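Local coordinates for protein 3,4-dihydroxy-2-butanone 4-phosphate synthase (Acinetobacter baumannii, PDB 6MNZ) that probably converts D-ribulose 5-phosphate to formate and 3,4-dihydroxy-2-butanone 4-phosphate, an early step of riboflavin biosynthesis that depends on magnesium or manganese, at residues V206-Q211 with E222-R227; G16-L21 with L33-T38; L68-M73 with S88-E93; E340-L345 with L359-Y364. All coordinates share one frame; numbering follows the deposited sequence.

Interaction 1: V206-Q211 with E222-R227; sequences VERLDQ and ELYRYR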
loop_
_atom_site.group_PDB
_atom_site.type_symbol
_atom_site.label_atom_id
_atom_site.label_comp_id
_atom_site.label_asym_id
_atom_site.label_seq_id
_atom_site.Cartn_x
_atom_site.Cartn_y
_atom_site.Cartn_z
ATOM N N VAL A 206 -2.122 -0.385 -23.909
ATOM C CA VAL A 206 -2.177 -1.680 -23.242
ATOM C C VAL A 206 -1.502 -2.712 -24.134
ATOM O O VAL A 206 -1.576 -2.622 -25.364
ATOM C CB VAL A 206 -3.630 -2.096 -22.930
ATOM C CG1 VAL A 206 -3.670 -3.508 -22.362
ATOM C CG2 VAL A 206 -4.278 -1.103 -21.967
ATOM N N GLU A 207 -0.742 -3.616 -23.515
ATOM C CA GLU A 207 -0.107 -4.723 -24.215
ATOM C C GLU A 207 -0.322 -6.016 -23.440
ATOM O O GLU A 207 -0.125 -6.059 -22.222
ATOM C CB GLU A 207 1.392 -4.472 -24.410
ATOM C CG GLU A 207 2.136 -5.630 -25.053
ATOM C CD GLU A 207 3.640 -5.471 -24.965
ATOM O OE1 GLU A 207 4.092 -4.398 -24.511
ATOM O OE2 GLU A 207 4.345 -6.495 -25.090
ATOM N N ARG A 208 -0.573 -7.094 -24.179
ATOM C CA ARG A 208 -0.730 -8.424 -23.610
ATOM C C ARG A 208 0.623 -9.036 -23.251
ATOM O O ARG A 208 1.648 -8.762 -23.881
ATOM C CB ARG A 208 -1.471 -9.343 -24.580
ATOM C CG ARG A 208 -0.808 -9.491 -25.938
ATOM C CD ARG A 208 -1.824 -9.891 -26.995
ATOM N NE ARG A 208 -2.396 -11.205 -26.720
ATOM C CZ ARG A 208 -3.354 -11.775 -27.441
ATOM N NH1 ARG A 208 -3.872 -11.136 -28.484
ATOM N NH2 ARG A 208 -3.621 -13.062 -27.270
ATOM N N LEU A 209 0.581 -9.986 -22.317
ATOM C CA LEU A 209 1.780 -10.633 -21.801
ATOM C C LEU A 209 1.877 -12.090 -22.236
ATOM O O LEU A 209 2.881 -12.495 -22.828
ATOM C CB LEU A 209 1.804 -10.541 -20.268
ATOM C CG LEU A 209 1.910 -9.155 -19.631
ATOM C CD1 LEU A 209 2.368 -9.289 -18.185
ATOM C CD2 LEU A 209 2.857 -8.253 -20.402
ATOM N N ASP A 210 0.871 -12.903 -21.925
ATOM C CA ASP A 210 0.929 -14.331 -22.202
ATOM C C ASP A 210 -0.486 -14.884 -22.171
ATOM O O ASP A 210 -1.342 -14.386 -21.435
ATOM C CB ASP A 210 1.812 -15.071 -21.193
ATOM C CG ASP A 210 1.306 -14.942 -19.774
ATOM O OD1 ASP A 210 0.789 -15.941 -19.230
ATOM O OD2 ASP A 210 1.435 -13.842 -19.198
ATOM N N GLN A 211 -0.715 -15.923 -22.967
ATOM C CA GLN A 211 -1.985 -16.630 -22.969
ATOM C C GLN A 211 -1.861 -17.939 -22.200
ATOM O O GLN A 211 -0.836 -18.622 -22.255
ATOM C CB GLN A 211 -2.452 -16.910 -24.398
ATOM C CG GLN A 211 -3.946 -17.184 -24.511
ATOM C CD GLN A 211 -4.435 -17.204 -25.947
ATOM O OE1 GLN A 211 -3.868 -16.540 -26.816
ATOM N NE2 GLN A 211 -5.575 -17.847 -26.170
ATOM N N GLU A 222 -9.614 -19.043 -21.398
ATOM C CA GLU A 222 -8.297 -18.581 -21.816
ATOM C C GLU A 222 -7.930 -17.317 -21.048
ATOM O O GLU A 222 -8.715 -16.366 -20.997
ATOM C CB GLU A 222 -8.269 -18.311 -23.321
ATOM C CG GLU A 222 -8.695 -19.492 -24.172
ATOM C CD GLU A 222 -7.720 -20.651 -24.093
ATOM O OE1 GLU A 222 -6.578 -20.441 -23.634
ATOM O OE2 GLU A 222 -8.077 -21.759 -24.546
ATOM N N LEU A 223 -6.750 -17.326 -20.426
ATOM C CA LEU A 223 -6.273 -16.205 -19.624
ATOM C C LEU A 223 -5.367 -15.333 -20.487
ATOM O O LEU A 223 -4.205 -15.679 -20.715
ATOM C CB LEU A 223 -5.526 -16.706 -18.390
ATOM C CG LEU A 223 -5.731 -15.928 -17.094
ATOM C CD1 LEU A 223 -7.097 -16.230 -16.507
ATOM C CD2 LEU A 223 -4.631 -16.263 -16.099
ATOM N N TYR A 224 -5.821 -14.116 -20.767
ATOM C CA TYR A 224 -4.990 -13.083 -21.375
ATOM C C TYR A 224 -4.543 -12.113 -20.286
ATOM O O TYR A 224 -5.380 -11.501 -19.615
ATOM C CB TYR A 224 -5.755 -12.362 -22.485
ATOM C CG TYR A 224 -6.208 -13.270 -23.611
ATOM C CD1 TYR A 224 -5.759 -13.067 -24.910
ATOM C CD2 TYR A 224 -7.212 -14.210 -23.412
ATOM C CE1 TYR A 224 -6.257 -13.815 -25.962
ATOM C CE2 TYR A 224 -7.620 -15.047 -24.436
ATOM C CZ TYR A 224 -7.143 -14.837 -25.712
ATOM O OH TYR A 224 -7.606 -15.606 -26.754
ATOM N N ARG A 225 -3.238 -12.083 -20.020
ATOM C CA ARG A 225 -2.643 -11.106 -19.117
ATOM C C ARG A 225 -2.174 -9.882 -19.895
ATOM O O ARG A 225 -1.344 -9.998 -20.802
ATOM C CB ARG A 225 -1.473 -11.731 -18.354
ATOM C CG ARG A 225 -1.903 -12.645 -17.212
ATOM C CD ARG A 225 -0.773 -13.562 -16.759
ATOM N NE ARG A 225 -0.127 -13.077 -15.541
ATOM C CZ ARG A 225 1.068 -12.493 -15.495
ATOM N NH1 ARG A 225 1.799 -12.346 -16.596
ATOM N NH2 ARG A 225 1.566 -12.112 -14.326
ATOM N N TYR A 226 -2.629 -8.705 -19.470
ATOM C CA TYR A 226 -2.273 -7.444 -20.105
ATOM C C TYR A 226 -1.540 -6.542 -19.121
ATOM O O TYR A 226 -1.710 -6.654 -17.904
ATOM C CB TYR A 226 -3.516 -6.724 -20.631
ATOM C CG TYR A 226 -4.177 -7.425 -21.792
ATOM C CD1 TYR A 226 -5.117 -8.424 -21.582
ATOM C CD2 TYR A 226 -3.853 -7.098 -23.099
ATOM C CE1 TYR A 226 -5.813 -8.975 -22.638
ATOM C CE2 TYR A 226 -4.561 -7.624 -24.158
ATOM C CZ TYR A 226 -5.460 -8.642 -23.928
ATOM O OH TYR A 226 -6.024 -9.309 -24.991
ATOM N N ARG A 227 -0.725 -5.638 -19.664
ATOM C CA ARG A 227 -0.119 -4.562 -18.892
ATOM C C ARG A 227 -0.271 -3.243 -19.636
ATOM O O ARG A 227 -0.038 -3.176 -20.846
ATOM C CB ARG A 227 1.364 -4.842 -18.625
ATOM C CG ARG A 227 1.653 -5.395 -17.240
ATOM C CD ARG A 227 3.081 -5.097 -16.809
ATOM N NE ARG A 227 4.064 -5.847 -17.589
ATOM C CZ ARG A 227 4.601 -7.004 -17.212
ATOM N NH1 ARG A 227 4.171 -7.623 -16.118
ATOM N NH2 ARG A 227 5.507 -7.591 -17.982
#
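In the antiparallel hairpin of strands 206-215 and 220-228, Glu207 and Arg227 form a hydrogen-bonded pair: Glu207 N gives to Arg227 O at 2.8 Å, and Arg227 N returns to Glu207 O at 2.7 Å. Next along, Arg208 faces Tyr226 as a non-hydrogen-bonded pair, and farther on Gln211 faces Tyr224 in the same way. Between these two pairs Leu209 and Asp210 together stand opposite Arg225, whose N reaches Asp210 O only weakly, at 3.3 Å.

Side chains divide between the faces. Arg208, Gln211, Tyr224 and Tyr226 share one face; there Gln211 CG sits over the centre of the Tyr224 ring, 4.2 Å from its centroid and 10° off the normal, a CH-pi contact; the Gln211 amide stacks on the ring, planes 26° apart. The Arg208 guanidinium comes to the same ring from its edge, CZ lying 3.7 Å from Tyr224 CD1, while NH1 salt-bridges Asp336, which also accepts a hydrogen bond from Tyr226 OH.

On the other face Asp210 CG stands between the backbone N and carbonyl carbon (chi1 61°), and OD2 presents its syn lone pair to Arg225 NH1, a 3.0 Å salt bridge. Leu209 turns toward the partner strand, CD1 over one face of the Arg227 guanidinium near its rim. The pattern is consistent with a classic beta bulge in a hairpin at the margin of the GTP cyclohydrolase II-like sheet.

Interaction 2: G16-L21 with L33-T38; sequences GKMVIL and LVIAAT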
loop_
_atom_site.group_PDB
_atom_site.type_symbol
_atom_site.label_atom_id
_atom_site.label_comp_id
_atom_site.label_asym_id
_atom_site.label_seq_id
_atom_site.Cartn_x
_atom_site.Cartn_y
_atom_site.Cartn_z
ATOM N N GLY A 16 3.089 27.726 -27.301
ATOM C CA GLY A 16 3.626 28.473 -26.182
ATOM C C GLY A 16 2.627 29.308 -25.414
ATOM O O GLY A 16 3.043 30.150 -24.609
ATOM N N LYS A 17 1.336 29.174 -25.701
ATOM C CA LYS A 17 0.309 29.880 -24.952
ATOM C C LYS A 17 -0.067 29.081 -23.706
ATOM O O LYS A 17 0.438 27.981 -23.462
ATOM C CB LYS A 17 -0.919 30.128 -25.826
ATOM C CG LYS A 17 -0.635 30.875 -27.119
ATOM C CD LYS A 17 -1.681 30.546 -28.171
ATOM C CE LYS A 17 -1.406 31.256 -29.485
ATOM N NZ LYS A 17 -2.494 31.010 -30.475
ATOM N N MET A 18 -0.966 29.640 -22.904
ATOM C CA MET A 18 -1.499 28.938 -21.749
ATOM C C MET A 18 -2.802 28.228 -22.101
ATOM O O MET A 18 -3.474 28.550 -23.083
ATOM C CB MET A 18 -1.737 29.907 -20.590
ATOM C CG MET A 18 -0.511 30.701 -20.185
ATOM S SD MET A 18 -0.756 31.611 -18.650
ATOM C CE MET A 18 0.843 32.396 -18.470
ATOM N N VAL A 19 -3.169 27.269 -21.254
ATOM C CA VAL A 19 -4.455 26.591 -21.344
ATOM C C VAL A 19 -4.898 26.257 -19.930
ATOM O O VAL A 19 -4.072 26.087 -19.030
ATOM C CB VAL A 19 -4.385 25.317 -22.220
ATOM C CG1 VAL A 19 -4.018 25.672 -23.656
ATOM C CG2 VAL A 19 -3.392 24.322 -21.638
ATOM N N ILE A 20 -6.206 26.307 -19.705
ATOM C CA ILE A 20 -6.780 25.981 -18.405
ATOM C C ILE A 20 -7.187 24.515 -18.409
ATOM O O ILE A 20 -7.782 24.027 -19.376
ATOM C CB ILE A 20 -7.982 26.886 -18.090
ATOM C CG1 ILE A 20 -7.541 28.345 -18.002
ATOM C CG2 ILE A 20 -8.639 26.459 -16.787
ATOM C CD1 ILE A 20 -8.685 29.329 -17.999
ATOM N N LEU A 21 -6.804 23.797 -17.357
ATOM C CA LEU A 21 -7.124 22.383 -17.207
ATOM C C LEU A 21 -7.856 22.190 -15.888
ATOM O O LEU A 21 -7.324 22.522 -14.823
ATOM C CB LEU A 21 -5.860 21.520 -17.251
ATOM C CG LEU A 21 -5.524 20.889 -18.605
ATOM C CD1 LEU A 21 -4.162 20.213 -18.552
ATOM C CD2 LEU A 21 -6.594 19.894 -19.034
ATOM N N LEU A 33 -4.043 27.314 -14.979
ATOM C CA LEU A 33 -3.225 27.681 -16.125
ATOM C C LEU A 33 -2.104 26.665 -16.303
ATOM O O LEU A 33 -1.616 26.084 -15.331
ATOM C CB LEU A 33 -2.638 29.079 -15.943
ATOM C CG LEU A 33 -3.615 30.247 -15.808
ATOM C CD1 LEU A 33 -2.859 31.502 -15.390
ATOM C CD2 LEU A 33 -4.376 30.484 -17.104
ATOM N N VAL A 34 -1.833 26.318 -17.559
ATOM C CA VAL A 34 -0.860 25.286 -17.902
ATOM C C VAL A 34 -0.125 25.749 -19.150
ATOM O O VAL A 34 -0.761 26.150 -20.132
ATOM C CB VAL A 34 -1.513 23.916 -18.150
ATOM C CG1 VAL A 34 -0.446 22.838 -18.345
ATOM C CG2 VAL A 34 -2.442 23.555 -17.006
ATOM N N ILE A 35 1.200 25.832 -19.063
ATOM C CA ILE A 35 2.036 26.216 -20.193
ATOM C C ILE A 35 3.226 25.271 -20.255
ATOM O O ILE A 35 3.709 24.782 -19.230
ATOM C CB ILE A 35 2.501 27.685 -20.082
ATOM C CG1 ILE A 35 3.341 28.075 -21.299
ATOM C CG2 ILE A 35 3.289 27.902 -18.793
ATOM C CD1 ILE A 35 3.654 29.557 -21.367
ATOM N N ALA A 36 3.711 25.028 -21.470
ATOM C CA ALA A 36 4.909 24.219 -21.646
ATOM C C ALA A 36 6.090 24.885 -20.956
ATOM O O ALA A 36 6.452 26.020 -21.284
ATOM C CB ALA A 36 5.203 24.017 -23.131
ATOM N N ALA A 37 6.681 24.182 -19.987
ATOM C CA ALA A 37 7.815 24.730 -19.253
ATOM C C ALA A 37 8.923 25.185 -20.190
ATOM O O ALA A 37 9.589 26.191 -19.922
ATOM C CB ALA A 37 8.349 23.688 -18.268
ATOM N N THR A 38 9.040 24.550 -21.357
ATOM C CA THR A 38 10.093 24.915 -22.295
ATOM C C THR A 38 9.839 26.278 -22.927
ATOM O O THR A 38 10.789 26.948 -23.347
ATOM C CB THR A 38 10.218 23.843 -23.378
ATOM O OG1 THR A 38 10.301 22.551 -22.764
ATOM C CG2 THR A 38 11.457 24.079 -24.228
#
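Val19 and Val34 make the central pair of this contact. Val19 N bonds to Val34 O at 2.9 Å, the donor lying in the carbonyl plane, while the return bond from Val34 N to Val19 O is weak, bent to 122° at the hydrogen. Beside them Val19 CG2 rests 4.0 Å from Val34 CB, and Val34 CG2 lies at the same separation from Leu21 CB.

On the opposite face of the sheet Leu33 is met by two side chains, Met18 SD approaching CD1 to 3.9 Å and Ile20 CG1 approaching CD2 equally closely. Met18 gets there with an extended chain, chi2 -170° carrying SD to the methyl groups of Leu33. Farther along, Ile35 has CG1 anti to its backbone N (chi1 -178°), and its CG1 lies 3.6 Å from Lys17 O.

Next comes the second shell. Helix 6-15 ends in a Schellman motif at Gly16, whose positive phi turns the chain into strand 19-22, and Ile13 of that helix packs on Val19. Phe47 of helix 42-52 covers Met18 and Leu33; Ile162 in strand 160-164 lies against Val34. The predicted substrate residue Asp32 directly precedes Leu33, and predicted metal ligand His143 comes within about 5 Å of Leu21, nearest side-chain atoms. With two backbone bonds, one weak, side-chain contacts that are aliphatic or thioether, and some CH groups against carbonyl oxygens, the pairing probably relies largely on burial of apolar groups beside the predicted active site.

Interaction 3: L68-M73 with S88-E93; sequences LNLPLM and SIEAAE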
loop_
_atom_site.group_PDB
_atom_site.type_symbol
_atom_site.label_atom_id
_atom_site.label_comp_id
_atom_site.label_asym_id
_atom_site.label_seq_id
_atom_site.Cartn_x
_atom_site.Cartn_y
_atom_site.Cartn_z
ATOM N N LEU A 68 17.896 15.277 -12.560
ATOM C CA LEU A 68 18.170 16.419 -11.699
ATOM C C LEU A 68 18.601 16.021 -10.292
ATOM O O LEU A 68 18.926 16.903 -9.490
ATOM C CB LEU A 68 16.937 17.320 -11.605
ATOM C CG LEU A 68 16.581 18.123 -12.856
ATOM C CD1 LEU A 68 15.190 18.712 -12.710
ATOM C CD2 LEU A 68 17.602 19.215 -13.117
ATOM N N ASN A 69 18.623 14.728 -9.976
ATOM C CA ASN A 69 18.941 14.258 -8.629
ATOM C C ASN A 69 18.036 14.924 -7.594
ATOM O O ASN A 69 18.497 15.535 -6.627
ATOM C CB ASN A 69 20.415 14.500 -8.301
ATOM C CG ASN A 69 20.829 13.878 -6.980
ATOM O OD1 ASN A 69 20.126 13.031 -6.431
ATOM N ND2 ASN A 69 22.002 14.255 -6.492
ATOM N N LEU A 70 16.739 14.928 -7.889
ATOM C CA LEU A 70 15.780 15.816 -7.232
ATOM C C LEU A 70 14.626 14.993 -6.673
ATOM O O LEU A 70 13.720 14.601 -7.429
ATOM C CB LEU A 70 15.268 16.867 -8.208
ATOM C CG LEU A 70 14.302 17.910 -7.650
ATOM C CD1 LEU A 70 14.954 18.696 -6.522
ATOM C CD2 LEU A 70 13.836 18.837 -8.761
ATOM N N PRO A 71 14.595 14.742 -5.354
ATOM C CA PRO A 71 13.605 13.798 -4.817
ATOM C C PRO A 71 12.342 14.469 -4.301
ATOM O O PRO A 71 12.330 15.678 -4.052
ATOM C CB PRO A 71 14.372 13.105 -3.685
ATOM C CG PRO A 71 15.311 14.164 -3.184
ATOM C CD PRO A 71 15.622 15.085 -4.351
ATOM N N LEU A 72 11.380 13.645 -3.892
ATOM C CA LEU A 72 10.239 14.137 -3.132
ATOM C C LEU A 72 10.686 14.649 -1.770
ATOM O O LEU A 72 11.485 14.008 -1.081
ATOM C CB LEU A 72 9.200 13.032 -2.953
ATOM C CG LEU A 72 8.838 12.205 -4.187
ATOM C CD1 LEU A 72 7.987 11.008 -3.787
ATOM C CD2 LEU A 72 8.117 13.055 -5.229
ATOM N N MET A 73 10.129 15.792 -1.363
ATOM C CA MET A 73 10.557 16.419 -0.118
ATOM C C MET A 73 9.948 15.750 1.110
ATOM O O MET A 73 10.565 15.766 2.178
ATOM C CB MET A 73 10.219 17.912 -0.126
ATOM C CG MET A 73 8.755 18.248 -0.346
ATOM S SD MET A 73 8.413 19.988 0.006
ATOM C CE MET A 73 8.514 19.989 1.791
ATOM N N SER A 88 11.495 18.856 -3.209
ATOM C CA SER A 88 12.433 19.878 -2.770
ATOM C C SER A 88 12.404 21.069 -3.720
ATOM O O SER A 88 12.249 20.911 -4.933
ATOM C CB SER A 88 13.848 19.302 -2.691
ATOM O OG SER A 88 13.983 18.414 -1.593
ATOM N N ILE A 89 12.390 22.268 -3.137
ATOM C CA ILE A 89 12.163 23.477 -3.915
ATOM C C ILE A 89 13.363 23.738 -4.820
ATOM O O ILE A 89 14.509 23.402 -4.491
ATOM C CB ILE A 89 11.896 24.680 -2.994
ATOM C CG1 ILE A 89 10.811 24.364 -1.966
ATOM C CG2 ILE A 89 11.456 25.872 -3.813
ATOM C CD1 ILE A 89 10.631 25.456 -0.911
ATOM N N GLU A 90 13.111 24.439 -5.920
ATOM C CA GLU A 90 14.040 24.535 -7.034
ATOM C C GLU A 90 14.503 25.977 -7.180
ATOM O O GLU A 90 13.709 26.912 -7.027
ATOM C CB GLU A 90 13.382 24.058 -8.331
ATOM C CG GLU A 90 14.193 23.043 -9.115
ATOM C CD GLU A 90 14.683 21.884 -8.260
ATOM O OE1 GLU A 90 14.100 21.659 -7.179
ATOM O OE2 GLU A 90 15.763 21.335 -8.570
ATOM N N ALA A 91 15.802 26.154 -7.398
ATOM C CA ALA A 91 16.346 27.446 -7.785
ATOM C C ALA A 91 17.507 27.242 -8.744
ATOM O O ALA A 91 18.243 26.256 -8.654
ATOM C CB ALA A 91 16.798 28.247 -6.559
ATOM N N ALA A 92 17.649 28.175 -9.683
ATOM C CA ALA A 92 18.769 28.174 -10.609
ATOM C C ALA A 92 19.910 29.021 -10.046
ATOM O O ALA A 92 20.042 29.181 -8.830
ATOM C CB ALA A 92 18.315 28.670 -11.980
ATOM N N GLU A 93 20.898 29.301 -10.894
ATOM C CA GLU A 93 22.077 30.086 -10.538
ATOM C C GLU A 93 22.369 31.128 -11.614
ATOM O O GLU A 93 23.490 31.256 -12.111
ATOM C CB GLU A 93 23.282 29.175 -10.323
ATOM C CG GLU A 93 23.028 28.035 -9.347
ATOM C CD GLU A 93 22.277 26.877 -9.978
ATOM O OE1 GLU A 93 21.679 27.077 -11.056
ATOM O OE2 GLU A 93 22.355 25.751 -9.445
#
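Leu70 carries its CG anti to the backbone N (chi1 -177°), and Glu90 bends at chi2 (50°), which turns its CD; the two side chains reach each other tip to tip. The contact ties the loop following helix 62-68 to the short strand 90-91 of the DHBP synthase fold. The helix closes with a Schellman motif, Asn69 being the first residue to leave it with positive phi, and the chain then runs directly into Leu70.

Both methyl carbons of Leu70 face the carboxylate of Glu90, and Leu70 CG lies 3.8 Å from Glu90 OE1, a van der Waals contact of methyl groups against a carboxylate. Within the second segment Glu90 OE1 also faces Ser88 O; both are acceptors and do not pair. The polar link across the segments is Ser88 N to Pro71 O, straight at 167° but long at 3.4 Å, hence weak. Met73 CB adds an approach to Ser88 N at 3.5 Å from the other end of 68-73.

Around this small, partly buried contact, the backbone of Glu90 bonds to His126 and Ile127, and Pro129 of strand 127-131 lies against both Leu70 and Glu90. Leu72 points its CB away from 88-93 and packs on Gln76 of the second subunit. Just before the strand, Ser88 CB lies 4.0 Å from Leu70 CD1.

Interaction 4: E340-L345 with L359-Y364; sequences EKMKLL and LEVVEY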
loop_
_atom_site.group_PDB
_atom_site.type_symbol
_atom_site.label_atom_id
_atom_site.label_comp_id
_atom_site.label_asym_id
_atom_site.label_seq_id
_atom_site.Cartn_x
_atom_site.Cartn_y
_atom_site.Cartn_z
ATOM N N GLU A 340 -16.005 -6.729 -31.728
ATOM C CA GLU A 340 -16.561 -5.697 -32.595
ATOM C C GLU A 340 -18.020 -5.376 -32.310
ATOM O O GLU A 340 -18.456 -4.262 -32.626
ATOM C CB GLU A 340 -16.427 -6.108 -34.071
ATOM C CG GLU A 340 -16.624 -4.961 -35.058
ATOM C CD GLU A 340 -16.579 -5.416 -36.506
ATOM O OE1 GLU A 340 -17.129 -4.701 -37.370
ATOM O OE2 GLU A 340 -16.011 -6.495 -36.777
ATOM N N LYS A 341 -18.777 -6.288 -31.702
ATOM C CA LYS A 341 -20.168 -6.039 -31.350
ATOM C C LYS A 341 -20.467 -6.785 -30.061
ATOM O O LYS A 341 -20.186 -7.984 -29.960
ATOM C CB LYS A 341 -21.114 -6.504 -32.463
ATOM C CG LYS A 341 -21.042 -5.680 -33.742
ATOM C CD LYS A 341 -21.990 -6.222 -34.803
ATOM C CE LYS A 341 -21.752 -5.565 -36.155
ATOM N NZ LYS A 341 -22.607 -6.153 -37.225
ATOM N N MET A 342 -21.028 -6.081 -29.080
ATOM C CA MET A 342 -20.999 -6.522 -27.693
ATOM C C MET A 342 -22.417 -6.707 -27.178
ATOM O O MET A 342 -23.314 -5.919 -27.489
ATOM C CB MET A 342 -20.268 -5.526 -26.787
ATOM C CG MET A 342 -18.757 -5.677 -26.779
ATOM S SD MET A 342 -17.965 -4.669 -25.510
ATOM C CE MET A 342 -18.294 -3.006 -26.091
ATOM N N LYS A 343 -22.541 -7.601 -26.202
ATOM C CA LYS A 343 -23.708 -7.677 -25.327
ATOM C C LYS A 343 -23.233 -7.421 -23.901
ATOM O O LYS A 343 -22.637 -8.299 -23.270
ATOM C CB LYS A 343 -24.389 -9.034 -25.470
ATOM C CG LYS A 343 -25.234 -9.464 -24.285
ATOM C CD LYS A 343 -26.025 -10.720 -24.631
ATOM C CE LYS A 343 -26.347 -11.550 -23.400
ATOM N NZ LYS A 343 -27.061 -12.807 -23.759
ATOM N N LEU A 344 -23.403 -6.186 -23.435
ATOM C CA LEU A 344 -22.817 -5.762 -22.170
ATOM C C LEU A 344 -23.672 -6.247 -21.007
ATOM O O LEU A 344 -24.883 -5.998 -20.968
ATOM C CB LEU A 344 -22.683 -4.242 -22.114
ATOM C CG LEU A 344 -21.630 -3.571 -22.997
ATOM C CD1 LEU A 344 -21.550 -2.082 -22.678
ATOM C CD2 LEU A 344 -20.269 -4.222 -22.834
ATOM N N LEU A 345 -23.011 -6.786 -19.987
ATOM C CA LEU A 345 -23.653 -7.127 -18.729
ATOM C C LEU A 345 -23.567 -6.000 -17.704
ATOM O O LEU A 345 -23.732 -6.249 -16.504
ATOM C CB LEU A 345 -23.033 -8.403 -18.156
ATOM C CG LEU A 345 -22.931 -9.576 -19.135
ATOM C CD1 LEU A 345 -22.532 -10.848 -18.403
ATOM C CD2 LEU A 345 -24.241 -9.772 -19.884
ATOM N N LEU A 359 -16.356 0.240 -34.249
ATOM C CA LEU A 359 -17.580 1.034 -34.288
ATOM C C LEU A 359 -18.667 0.591 -33.313
ATOM O O LEU A 359 -18.331 0.197 -32.198
ATOM C CB LEU A 359 -18.179 0.876 -35.693
ATOM C CG LEU A 359 -18.406 -0.652 -35.853
ATOM C CD1 LEU A 359 -19.811 -1.132 -35.439
ATOM C CD2 LEU A 359 -18.083 -1.153 -37.257
ATOM N N GLU A 360 -19.881 1.117 -33.497
ATOM C CA GLU A 360 -20.804 1.346 -32.391
ATOM C C GLU A 360 -21.187 0.011 -31.762
ATOM O O GLU A 360 -21.889 -0.791 -32.387
ATOM C CB GLU A 360 -22.062 2.068 -32.897
ATOM C CG GLU A 360 -23.322 1.894 -32.041
ATOM C CD GLU A 360 -24.559 2.494 -32.693
ATOM O OE1 GLU A 360 -24.427 3.062 -33.798
ATOM O OE2 GLU A 360 -25.678 2.219 -32.209
ATOM N N VAL A 361 -20.446 -0.359 -30.709
ATOM C CA VAL A 361 -20.241 -1.768 -30.389
ATOM C C VAL A 361 -21.424 -2.384 -29.662
ATOM O O VAL A 361 -21.579 -3.612 -29.680
ATOM C CB VAL A 361 -19.016 -1.988 -29.481
ATOM C CG1 VAL A 361 -18.821 -3.456 -29.207
ATOM C CG2 VAL A 361 -17.768 -1.433 -30.094
ATOM N N VAL A 362 -22.350 -1.566 -29.177
ATOM C CA VAL A 362 -23.357 -1.992 -28.213
ATOM C C VAL A 362 -24.717 -1.923 -28.893
ATOM O O VAL A 362 -25.124 -0.861 -29.378
ATOM C CB VAL A 362 -23.321 -1.135 -26.939
ATOM C CG1 VAL A 362 -24.175 -1.764 -25.851
ATOM C CG2 VAL A 362 -21.886 -0.965 -26.459
ATOM N N GLU A 363 -25.421 -3.056 -28.917
ATOM C CA GLU A 363 -26.847 -3.080 -29.213
ATOM C C GLU A 363 -27.695 -3.524 -28.035
ATOM O O GLU A 363 -28.882 -3.188 -27.987
ATOM C CB GLU A 363 -27.132 -4.015 -30.397
ATOM C CG GLU A 363 -26.546 -3.541 -31.713
ATOM C CD GLU A 363 -25.088 -3.930 -31.878
ATOM O OE1 GLU A 363 -24.556 -4.650 -31.007
ATOM O OE2 GLU A 363 -24.478 -3.531 -32.892
ATOM N N TYR A 364 -27.097 -4.199 -27.058
ATOM C CA TYR A 364 -27.837 -4.956 -26.052
ATOM C C TYR A 364 -27.039 -4.831 -24.763
ATOM O O TYR A 364 -25.932 -5.369 -24.666
ATOM C CB TYR A 364 -27.990 -6.412 -26.488
ATOM C CG TYR A 364 -28.804 -7.306 -25.576
ATOM C CD1 TYR A 364 -29.843 -6.788 -24.812
ATOM C CD2 TYR A 364 -28.740 -8.687 -25.727
ATOM C CE1 TYR A 364 -30.713 -7.624 -24.128
ATOM C CE2 TYR A 364 -29.577 -9.525 -25.023
ATOM C CZ TYR A 364 -30.530 -8.990 -24.188
ATOM O OH TYR A 364 -31.300 -9.826 -23.412
#
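Met342 and Val362 form a parallel bridge at one end of the mixed sheet in the GTP cyclohydrolase II-like region, where strand 342-344 meets the broken strand 362-365. Met342 N gives its hydrogen to Val361 O at 2.6 Å, the donor tilted 23° from the carbonyl plane. Two residues on, Leu344 N bonds to Tyr364 O at 2.9 Å, in the carbonyl plane though bent at the hydrogen. Between these two bonds segment 359-364 turns a corner at Glu363, so the pairing is short and irregular.

Side chains fill in around the backbone. Leu344 CD1 meets Val362 CG2 at 4.0 Å, the two side chains crossing at about a right angle, and Met342 CE lies 4.1 Å from the same Val362 CG2. On the other face Lys343, extended with CG anti to its backbone N (chi1 157°), lies beside Tyr364 and points the same way, its CD 3.6 Å from Tyr364 CD2. Lys341 NZ stays 5.4 Å from Glu363 OE2, so any attraction between these opposite charges would act at a distance.

Strand 248-253 flanks 342-344 on its other side, with Val250 touching Met342 and Leu344, and 362-365 is one of the two outermost strands of this sheet within the chain.

Interactions 2 and 3 belong to the DHBP synthase region, and interactions 1 and 4 to the GTP cyclohydrolase II-like region. Interaction 2 is the buried one, almost wholly aliphatic and close to predicted active-site residues; the other three are partly buried. Interactions 1 and 4 share one mixed sheet, with centres about 22 Å apart, and include its two outermost strands: the first is an antiparallel hairpin with a salt bridge and tyrosine contacts, the second a parallel pairing with lysine alongside tyrosine. Interaction 3 joins a loop to a two-residue strand through Leu70 methyls against the Glu90 carboxylate and one weak backbone bond, its centre about 21 Å from that of interaction 2. None of the four touches another.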